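Local coordinates for protein arginine N-methyltransferase SFM1 (Saccharomyces cerevisiae, PDB 5C74), which transfers a methyl group from S-adenosyl-L-methionine to a single arginine of ribosomal protein S3, leaving it monomethylated, at residues A[5-10]-A[18-23]; A[166-171]-A[190-195]. All coordinates share one frame; numbering follows the deposited sequence.

Contact 1: residues A[5-10]-A[18-23]; sequences IEHMEE and LEYSQI
Ile5, near the end of strand 2-6, and His7, just beyond it, both meet Tyr20 of the helix that follows, within the opening beta-alpha-beta unit of this SPOUT-clan methyltransferase: strand 2-6, helix 14-27, strand 32-35. The case illustrates a strand end and a helix joined through side chains rather than backbone, for the backbones stay well apart, the closest CA atoms, those of Ile5 and Tyr20, being 9.8 Å from each other. Ile5 points toward the helix and divides its branches. CG1 of Ile5 stands anti to the carbonyl carbon (chi1 -61°), which sends Ile5 CD1 forward to lie 3.9 Å from CE1 of Tyr20, approaching the ring obliquely. Ile5 CD1 also meets Ile23 CD1 tip to tip at 4.2 Å. CG2 of Ile5 rests 3.8 Å from OH of Tyr20. Glu6 turns away from the helix and forms a salt bridge with Arg116. At His7 the strand has given way to loop, and the imidazole swings back toward the helix. Here runs the one hydrogen bond of the contact, between ND1 of His7 and OH of Tyr20, 2.8 Å long, nearly straight at 172° and close to both ring planes. Replacing Tyr20 with a phenylalanine would probably leave ND1 of His7 without its mate in a buried setting and make the imidazole less firmly fixed in rotation. The two rings meet rim to rim, their planes turned by 66° and neither lying over the other. Phe12 stacks on the imidazole, which is thus held at several points, and its far nitrogen, NE2 of His7, is hydrogen-bonded to the carbonyl O of Gly11.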
ATOM      1  N   ILE A   5       3.489  -1.893  15.449  1.00 12.64           N
ATOM      2  CA  ILE A   5       2.392  -2.036  14.496  1.00 12.04           C
ATOM      3  C   ILE A   5       2.617  -3.286  13.683  1.00 13.24           C
ATOM      4  O   ILE A   5       3.645  -3.418  13.031  1.00 15.01           O
ATOM      5  CB  ILE A   5       2.286  -0.823  13.533  1.00 17.06           C
ATOM      6  CG1 ILE A   5       2.025   0.471  14.308  1.00 15.19           C
ATOM      7  CG2 ILE A   5       1.184  -1.058  12.502  1.00 16.21           C
ATOM      8  CD1 ILE A   5       2.104   1.708  13.448  1.00 16.17           C
ATOM      9  N   GLU A   6       1.677  -4.215  13.721  1.00 11.91           N
ATOM     10  CA  GLU A   6       1.802  -5.390  12.875  1.00 14.79           C
ATOM     11  C   GLU A   6       1.442  -4.975  11.457  1.00 16.47           C
ATOM     12  O   GLU A   6       0.331  -4.512  11.206  1.00 16.28           O
ATOM     13  CB  GLU A   6       0.886  -6.517  13.349  1.00 17.17           C
ATOM     14  CG  GLU A   6       1.199  -7.036  14.752  1.00 18.53           C
ATOM     15  CD  GLU A   6       0.548  -8.380  15.019  1.00 23.33           C
ATOM     16  OE1 GLU A   6      -0.672  -8.512  14.749  1.00 19.81           O
ATOM     17  OE2 GLU A   6       1.265  -9.310  15.467  1.00 22.91           O
ATOM     18  N   HIS A   7       2.370  -5.147  10.526  1.00 13.82           N
ATOM     19  CA  HIS A   7       2.127  -4.745   9.149  1.00 10.59           C
ATOM     20  C   HIS A   7       2.085  -6.022   8.346  1.00 17.19           C
ATOM     21  O   HIS A   7       3.072  -6.397   7.748  1.00 15.44           O
ATOM     22  CB  HIS A   7       3.218  -3.792   8.638  1.00 13.64           C
ATOM     23  CG  HIS A   7       2.945  -3.237   7.267  1.00 16.81           C
ATOM     24  ND1 HIS A   7       2.376  -1.997   7.066  1.00 16.20           N
ATOM     25  CD2 HIS A   7       3.155  -3.760   6.030  1.00 16.28           C
ATOM     26  CE1 HIS A   7       2.247  -1.777   5.765  1.00 19.81           C
ATOM     27  NE2 HIS A   7       2.715  -2.832   5.116  1.00 16.49           N
ATOM     28  N   MET A   8       0.941  -6.699   8.373  1.00 16.17           N
ATOM     29  CA  MET A   8       0.840  -8.059   7.856  1.00 15.81           C
ATOM     30  C   MET A   8       0.218  -8.073   6.468  1.00 29.49           C
ATOM     31  O   MET A   8      -0.757  -8.781   6.210  1.00 38.17           O
ATOM     32  CB  MET A   8       0.019  -8.934   8.805  1.00 19.16           C
ATOM     33  CG  MET A   8       0.613  -9.065  10.232  1.00 18.44           C
ATOM     34  SD  MET A   8      -0.445  -9.959  11.417  1.00 10.98           S
ATOM     35  CE  MET A   8      -0.288 -11.640  10.820  1.00 26.29           C
ATOM     36  N   GLU A   9       0.773  -7.265   5.585  1.00 20.22           N
ATOM     37  CA  GLU A   9       0.259  -7.182   4.230  1.00 25.90           C
ATOM     38  C   GLU A   9       1.418  -6.824   3.344  1.00 18.42           C
ATOM     39  O   GLU A   9       2.397  -6.223   3.786  1.00 16.14           O
ATOM     40  CB  GLU A   9      -0.863  -6.140   4.114  1.00 30.47           C
ATOM     41  CG  GLU A   9      -0.376  -4.702   4.285  1.00 39.53           C
ATOM     42  CD  GLU A   9      -1.502  -3.675   4.283  1.00 52.46           C
ATOM     43  OE1 GLU A   9      -1.333  -2.614   4.925  1.00 52.42           O
ATOM     44  OE2 GLU A   9      -2.545  -3.920   3.638  1.00 54.50           O
ATOM     45  N   GLU A  10       1.320  -7.214   2.086  1.00 19.54           N
ATOM     46  CA  GLU A  10       2.331  -6.864   1.117  1.00 23.86           C
ATOM     47  C   GLU A  10       2.147  -5.397   0.730  1.00 27.43           C
ATOM     48  O   GLU A  10       1.027  -4.965   0.476  1.00 25.75           O
ATOM     49  CB  GLU A  10       2.208  -7.763  -0.113  1.00 29.23           C
ATOM     50  CG  GLU A  10       3.271  -7.535  -1.140  1.00 39.57           C
ATOM     51  CD  GLU A  10       4.645  -7.824  -0.596  1.00 43.63           C
ATOM     52  OE1 GLU A  10       5.585  -7.084  -0.954  1.00 43.02           O
ATOM     53  OE2 GLU A  10       4.778  -8.793   0.184  1.00 42.80           O
ATOM     54  N   LEU A  18       2.329   8.005   4.421  1.00 14.28           N
ATOM     55  CA  LEU A  18       2.159   9.307   5.048  1.00 14.71           C
ATOM     56  C   LEU A  18       1.871   9.156   6.541  1.00 13.32           C
ATOM     57  O   LEU A  18       2.408   9.924   7.352  1.00 13.05           O
ATOM     58  CB  LEU A  18       1.043  10.105   4.369  1.00 15.99           C
ATOM     59  CG  LEU A  18       1.295  10.433   2.892  1.00 17.87           C
ATOM     60  CD1 LEU A  18       0.117  11.266   2.349  1.00 19.61           C
ATOM     61  CD2 LEU A  18       2.606  11.195   2.742  1.00 16.06           C
ATOM     62  N   GLU A  19       1.034   8.178   6.904  1.00 12.18           N
ATOM     63  CA  GLU A  19       0.724   7.960   8.325  1.00 12.00           C
ATOM     64  C   GLU A  19       1.934   7.497   9.110  1.00 14.50           C
ATOM     65  O   GLU A  19       2.212   8.028  10.196  1.00 13.47           O
ATOM     66  CB  GLU A  19      -0.420   6.963   8.488  1.00 15.41           C
ATOM     67  CG  GLU A  19      -1.739   7.556   7.986  1.00 20.10           C
ATOM     68  CD  GLU A  19      -2.984   6.824   8.483  1.00 27.98           C
ATOM     69  OE1 GLU A  19      -2.866   5.715   9.070  1.00 26.64           O
ATOM     70  OE2 GLU A  19      -4.085   7.390   8.288  1.00 22.31           O
ATOM     71  N   TYR A  20       2.658   6.518   8.582  1.00 12.66           N
ATOM     72  CA  TYR A  20       3.879   6.063   9.264  1.00 13.97           C
ATOM     73  C   TYR A  20       4.911   7.184   9.391  1.00 17.29           C
ATOM     74  O   TYR A  20       5.590   7.287  10.414  1.00 12.86           O
ATOM     75  CB  TYR A  20       4.508   4.871   8.532  1.00 10.21           C
ATOM     76  CG  TYR A  20       3.735   3.574   8.659  1.00 14.50           C
ATOM     77  CD1 TYR A  20       2.622   3.459   9.498  1.00 17.53           C
ATOM     78  CD2 TYR A  20       4.134   2.445   7.952  1.00 12.29           C
ATOM     79  CE1 TYR A  20       1.931   2.258   9.596  1.00 23.83           C
ATOM     80  CE2 TYR A  20       3.452   1.259   8.046  1.00 11.77           C
ATOM     81  CZ  TYR A  20       2.366   1.158   8.868  1.00 17.64           C
ATOM     82  OH  TYR A  20       1.724  -0.053   8.929  1.00 16.31           O
ATOM     83  N   SER A  21       5.043   8.011   8.350  1.00 13.24           N
ATOM     84  CA  SER A  21       5.980   9.124   8.390  1.00 15.25           C
ATOM     85  C   SER A  21       5.613  10.079   9.511  1.00 13.25           C
ATOM     86  O   SER A  21       6.490  10.571  10.216  1.00 14.42           O
ATOM     87  CB  SER A  21       6.004   9.887   7.062  1.00 16.54           C
ATOM     88  OG  SER A  21       6.453   9.047   6.016  1.00 16.54           O
ATOM     89  N   GLN A  22       4.316  10.356   9.657  1.00 12.53           N
ATOM     90  CA  GLN A  22       3.855  11.266  10.701  1.00 16.79           C
ATOM     91  C   GLN A  22       4.152  10.682  12.080  1.00 17.56           C
ATOM     92  O   GLN A  22       4.602  11.390  12.991  1.00 14.28           O
ATOM     93  CB  GLN A  22       2.356  11.549  10.548  1.00 16.94           C
ATOM     94  CG  GLN A  22       1.801  12.529  11.579  1.00 21.88           C
ATOM     95  CD  GLN A  22       1.958  13.969  11.167  1.00 28.41           C
ATOM     96  OE1 GLN A  22       2.772  14.307  10.295  1.00 27.59           O
ATOM     97  NE2 GLN A  22       1.158  14.841  11.782  1.00 35.97           N
ATOM     98  N   ILE A  23       3.917   9.383  12.231  1.00 16.51           N
ATOM     99  CA  ILE A  23       4.220   8.704  13.506  1.00 13.48           C
ATOM    100  C   ILE A  23       5.708   8.808  13.860  1.00 16.72           C
ATOM    101  O   ILE A  23       6.066   9.168  14.992  1.00 12.93           O
ATOM    102  CB  ILE A  23       3.775   7.222  13.450  1.00 14.74           C
ATOM    103  CG1 ILE A  23       2.236   7.164  13.399  1.00 13.90           C
ATOM    104  CG2 ILE A  23       4.316   6.431  14.635  1.00 14.83           C
ATOM    105  CD1 ILE A  23       1.644   5.814  12.932  1.00 11.97           C
TER

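Contact 2: residues A[166-171]-A[190-195]; sequences PEFRFN and PILPEG
The backbones of 166-171 and 190-195 come nearest at their first residues, with 7.4 Å between the CA atoms of Pro166 and Pro190, and no hydrogen bond joins them. The first segment carries the later part of strand 162-169 and turns a corner at Phe170, where Phe170 and Asn171 both face Glu174 in a classic beta bulge; the second is an irregular run ending at Gly195, the N-cap position before helix 196-205. What connects them is a small apolar cluster, an example of a loop packed against a sheet by proline and aromatic surfaces. Pro166 contributes CB, which lies 4.1 Å from CG of Pro190. That same ring carbon is also met by Phe168, whose CZ comes within 3.6 Å of Pro190 CG, with CE1 almost as near. The phenyl ring takes this place because its CG is anti to the carbonyl carbon (chi1 -57°), which carries the far end of the ring out to the loop. Leu192 reaches in from the opposite direction and sets CD1 4.0 Å from CZ of Phe168. Both aliphatic groups therefore gather at the outer end of the ring, each approaching it obliquely. Farther along, Arg169 reaches forward within its own segment, its NH1 donating a 2.7 Å hydrogen bond to the carbonyl O of Asn171, which lies in the guanidinium plane. In the surrounding fold, Tyr182 of strand 181-183 touches Pro166, Pro190 and Leu192, and Leu197 of helix 196-205 packs on Phe168, placing the cluster between the small antiparallel sheet and the C-terminal helix.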
ATOM      1  N   PRO A 166     -14.724  14.194  10.387  1.00 15.64           N
ATOM      2  CA  PRO A 166     -14.607  15.504   9.748  1.00 18.69           C
ATOM      3  C   PRO A 166     -14.898  15.419   8.266  1.00 23.02           C
ATOM      4  O   PRO A 166     -14.637  14.389   7.645  1.00 17.03           O
ATOM      5  CB  PRO A 166     -13.152  15.875   9.970  1.00 13.91           C
ATOM      6  CG  PRO A 166     -12.446  14.543  10.063  1.00 12.34           C
ATOM      7  CD  PRO A 166     -13.418  13.689  10.836  1.00 12.22           C
ATOM      8  N   GLU A 167     -15.437  16.492   7.712  1.00 17.74           N
ATOM      9  CA  GLU A 167     -15.689  16.560   6.280  1.00 21.27           C
ATOM     10  C   GLU A 167     -14.797  17.638   5.678  1.00 23.37           C
ATOM     11  O   GLU A 167     -14.715  18.748   6.212  1.00 30.30           O
ATOM     12  CB  GLU A 167     -17.170  16.861   6.011  1.00 25.04           C
ATOM     13  CG  GLU A 167     -17.535  16.966   4.542  1.00 31.02           C
ATOM     14  CD  GLU A 167     -19.011  17.288   4.336  1.00 35.96           C
ATOM     15  OE1 GLU A 167     -19.765  16.386   3.916  1.00 29.59           O
ATOM     16  OE2 GLU A 167     -19.418  18.441   4.596  1.00 38.54           O
ATOM     17  N   PHE A 168     -14.119  17.309   4.583  1.00 16.94           N
ATOM     18  CA  PHE A 168     -13.233  18.248   3.911  1.00 18.31           C
ATOM     19  C   PHE A 168     -13.824  18.656   2.567  1.00 23.69           C
ATOM     20  O   PHE A 168     -13.931  17.833   1.668  1.00 21.04           O
ATOM     21  CB  PHE A 168     -11.851  17.632   3.728  1.00 20.99           C
ATOM     22  CG  PHE A 168     -11.219  17.195   5.021  1.00 21.95           C
ATOM     23  CD1 PHE A 168     -10.501  18.095   5.803  1.00 26.60           C
ATOM     24  CD2 PHE A 168     -11.378  15.901   5.474  1.00 19.21           C
ATOM     25  CE1 PHE A 168      -9.919  17.693   7.007  1.00 22.58           C
ATOM     26  CE2 PHE A 168     -10.812  15.488   6.668  1.00 21.27           C
ATOM     27  CZ  PHE A 168     -10.082  16.393   7.445  1.00 20.05           C
ATOM     28  N   ARG A 169     -14.207  19.922   2.445  1.00 24.32           N
ATOM     29  CA  ARG A 169     -14.841  20.429   1.224  1.00 26.54           C
ATOM     30  C   ARG A 169     -13.807  21.034   0.265  1.00 29.92           C
ATOM     31  O   ARG A 169     -12.983  21.849   0.674  1.00 34.66           O
ATOM     32  CB  ARG A 169     -15.921  21.470   1.578  1.00 24.00           C
ATOM     33  CG  ARG A 169     -16.688  21.982   0.350  1.00 23.06           C
ATOM     34  CD  ARG A 169     -18.071  22.531   0.675  1.00 33.42           C
ATOM     35  NE  ARG A 169     -19.030  21.485   1.031  1.00 34.89           N
ATOM     36  CZ  ARG A 169     -19.577  20.631   0.169  1.00 31.93           C
ATOM     37  NH1 ARG A 169     -19.246  20.658  -1.117  1.00 30.95           N
ATOM     38  NH2 ARG A 169     -20.439  19.724   0.601  1.00 36.72           N
ATOM     39  N   PHE A 170     -13.854  20.638  -1.006  1.00 22.79           N
ATOM     40  CA  PHE A 170     -12.890  21.124  -2.000  1.00 26.51           C
ATOM     41  C   PHE A 170     -13.535  22.042  -3.039  1.00 31.96           C
ATOM     42  O   PHE A 170     -12.844  22.786  -3.734  1.00 36.52           O
ATOM     43  CB  PHE A 170     -12.205  19.944  -2.685  1.00 27.51           C
ATOM     44  CG  PHE A 170     -11.574  18.986  -1.715  1.00 27.11           C
ATOM     45  CD1 PHE A 170     -10.467  19.370  -0.973  1.00 30.21           C
ATOM     46  CD2 PHE A 170     -12.104  17.719  -1.519  1.00 24.73           C
ATOM     47  CE1 PHE A 170      -9.892  18.512  -0.061  1.00 25.84           C
ATOM     48  CE2 PHE A 170     -11.531  16.848  -0.610  1.00 22.16           C
ATOM     49  CZ  PHE A 170     -10.420  17.246   0.119  1.00 28.36           C
ATOM     50  N   ASN A 171     -14.858  21.974  -3.139  1.00 31.26           N
ATOM     51  CA  ASN A 171     -15.644  22.938  -3.911  1.00 31.10           C
ATOM     52  C   ASN A 171     -17.118  22.762  -3.580  1.00 35.23           C
ATOM     53  O   ASN A 171     -17.472  21.942  -2.735  1.00 27.36           O
ATOM     54  CB  ASN A 171     -15.405  22.803  -5.422  1.00 37.34           C
ATOM     55  CG  ASN A 171     -15.710  21.416  -5.949  1.00 39.84           C
ATOM     56  OD1 ASN A 171     -16.867  21.002  -6.014  1.00 41.10           O
ATOM     57  ND2 ASN A 171     -14.668  20.697  -6.355  1.00 42.06           N
ATOM     58  N   PRO A 190      -8.754  19.179  12.454  1.00 16.84           N
ATOM     59  CA  PRO A 190      -8.257  17.830  12.721  1.00 13.95           C
ATOM     60  C   PRO A 190      -6.781  17.716  12.321  1.00 16.74           C
ATOM     61  O   PRO A 190      -6.342  18.291  11.321  1.00 16.36           O
ATOM     62  CB  PRO A 190      -9.170  16.939  11.861  1.00 16.01           C
ATOM     63  CG  PRO A 190      -9.627  17.844  10.729  1.00 19.26           C
ATOM     64  CD  PRO A 190      -9.740  19.223  11.352  1.00 17.76           C
ATOM     65  N   ILE A 191      -6.006  17.006  13.130  1.00 16.57           N
ATOM     66  CA  ILE A 191      -4.596  16.813  12.845  1.00 15.93           C
ATOM     67  C   ILE A 191      -4.424  15.639  11.902  1.00 16.74           C
ATOM     68  O   ILE A 191      -4.757  14.507  12.256  1.00 15.24           O
ATOM     69  CB  ILE A 191      -3.789  16.571  14.139  1.00 12.53           C
ATOM     70  CG1 ILE A 191      -3.852  17.829  15.022  1.00 15.46           C
ATOM     71  CG2 ILE A 191      -2.336  16.192  13.823  1.00 17.24           C
ATOM     72  CD1 ILE A 191      -3.305  17.604  16.448  1.00 16.29           C
ATOM     73  N   LEU A 192      -3.925  15.933  10.705  1.00 16.22           N
ATOM     74  CA  LEU A 192      -3.670  14.922   9.675  1.00 15.17           C
ATOM     75  C   LEU A 192      -2.178  14.828   9.406  1.00 15.12           C
ATOM     76  O   LEU A 192      -1.469  15.811   9.572  1.00 17.46           O
ATOM     77  CB  LEU A 192      -4.386  15.274   8.362  1.00 18.20           C
ATOM     78  CG  LEU A 192      -5.899  15.437   8.236  1.00 26.66           C
ATOM     79  CD1 LEU A 192      -6.349  15.204   6.802  1.00 28.21           C
ATOM     80  CD2 LEU A 192      -6.647  14.531   9.157  1.00 28.36           C
ATOM     81  N   PRO A 193      -1.697  13.659   8.941  1.00 15.42           N
ATOM     82  CA  PRO A 193      -0.298  13.554   8.518  1.00 15.39           C
ATOM     83  C   PRO A 193       0.021  14.594   7.459  1.00 16.79           C
ATOM     84  O   PRO A 193      -0.875  14.955   6.683  1.00 17.27           O
ATOM     85  CB  PRO A 193      -0.210  12.133   7.925  1.00 16.39           C
ATOM     86  CG  PRO A 193      -1.287  11.372   8.652  1.00 13.04           C
ATOM     87  CD  PRO A 193      -2.415  12.377   8.830  1.00 11.95           C
ATOM     88  N   GLU A 194       1.262  15.072   7.408  1.00 17.25           N
ATOM     89  CA  GLU A 194       1.677  15.913   6.304  1.00 21.02           C
ATOM     90  C   GLU A 194       1.318  15.209   4.996  1.00 20.12           C
ATOM     91  O   GLU A 194       1.527  13.999   4.865  1.00 18.16           O
ATOM     92  CB  GLU A 194       3.183  16.205   6.369  1.00 25.07           C
ATOM     93  CG  GLU A 194       3.602  16.973   7.625  1.00 27.30           C
ATOM     94  CD  GLU A 194       5.094  17.322   7.649  1.00 37.42           C
ATOM     95  OE1 GLU A 194       5.811  17.027   6.668  1.00 33.26           O
ATOM     96  OE2 GLU A 194       5.548  17.898   8.659  1.00 41.78           O
ATOM     97  N   GLY A 195       0.741  15.951   4.053  1.00 14.74           N
ATOM     98  CA  GLY A 195       0.442  15.385   2.751  1.00 16.75           C
ATOM     99  C   GLY A 195      -0.899  14.678   2.632  1.00 20.01           C
ATOM    100  O   GLY A 195      -1.352  14.409   1.520  1.00 17.61           O
TER

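Overall arrangement
From the N terminus, contact 1 comes first: the chain leaves strand 2-6 and is brought back by helix 14-27 after a short connection, closing a short loop, with seven residues between its segments, within the parallel sheet domain. Contact 2 opens much later and spans a longer excursion, in which strands 174-177 and 181-183 complete the antiparallel sheet before the chain returns at 190-195. The two are in series, neither nesting nor crossing, with centres about 20 Å apart. They still adjoin, because the 190-195 segment runs beside helix 14-27: Gln22 packs on Pro193, and its OE1 makes a weak hydrogen bond with the Glu194 backbone. That loop thus ties the antiparallel sheet to the parallel core.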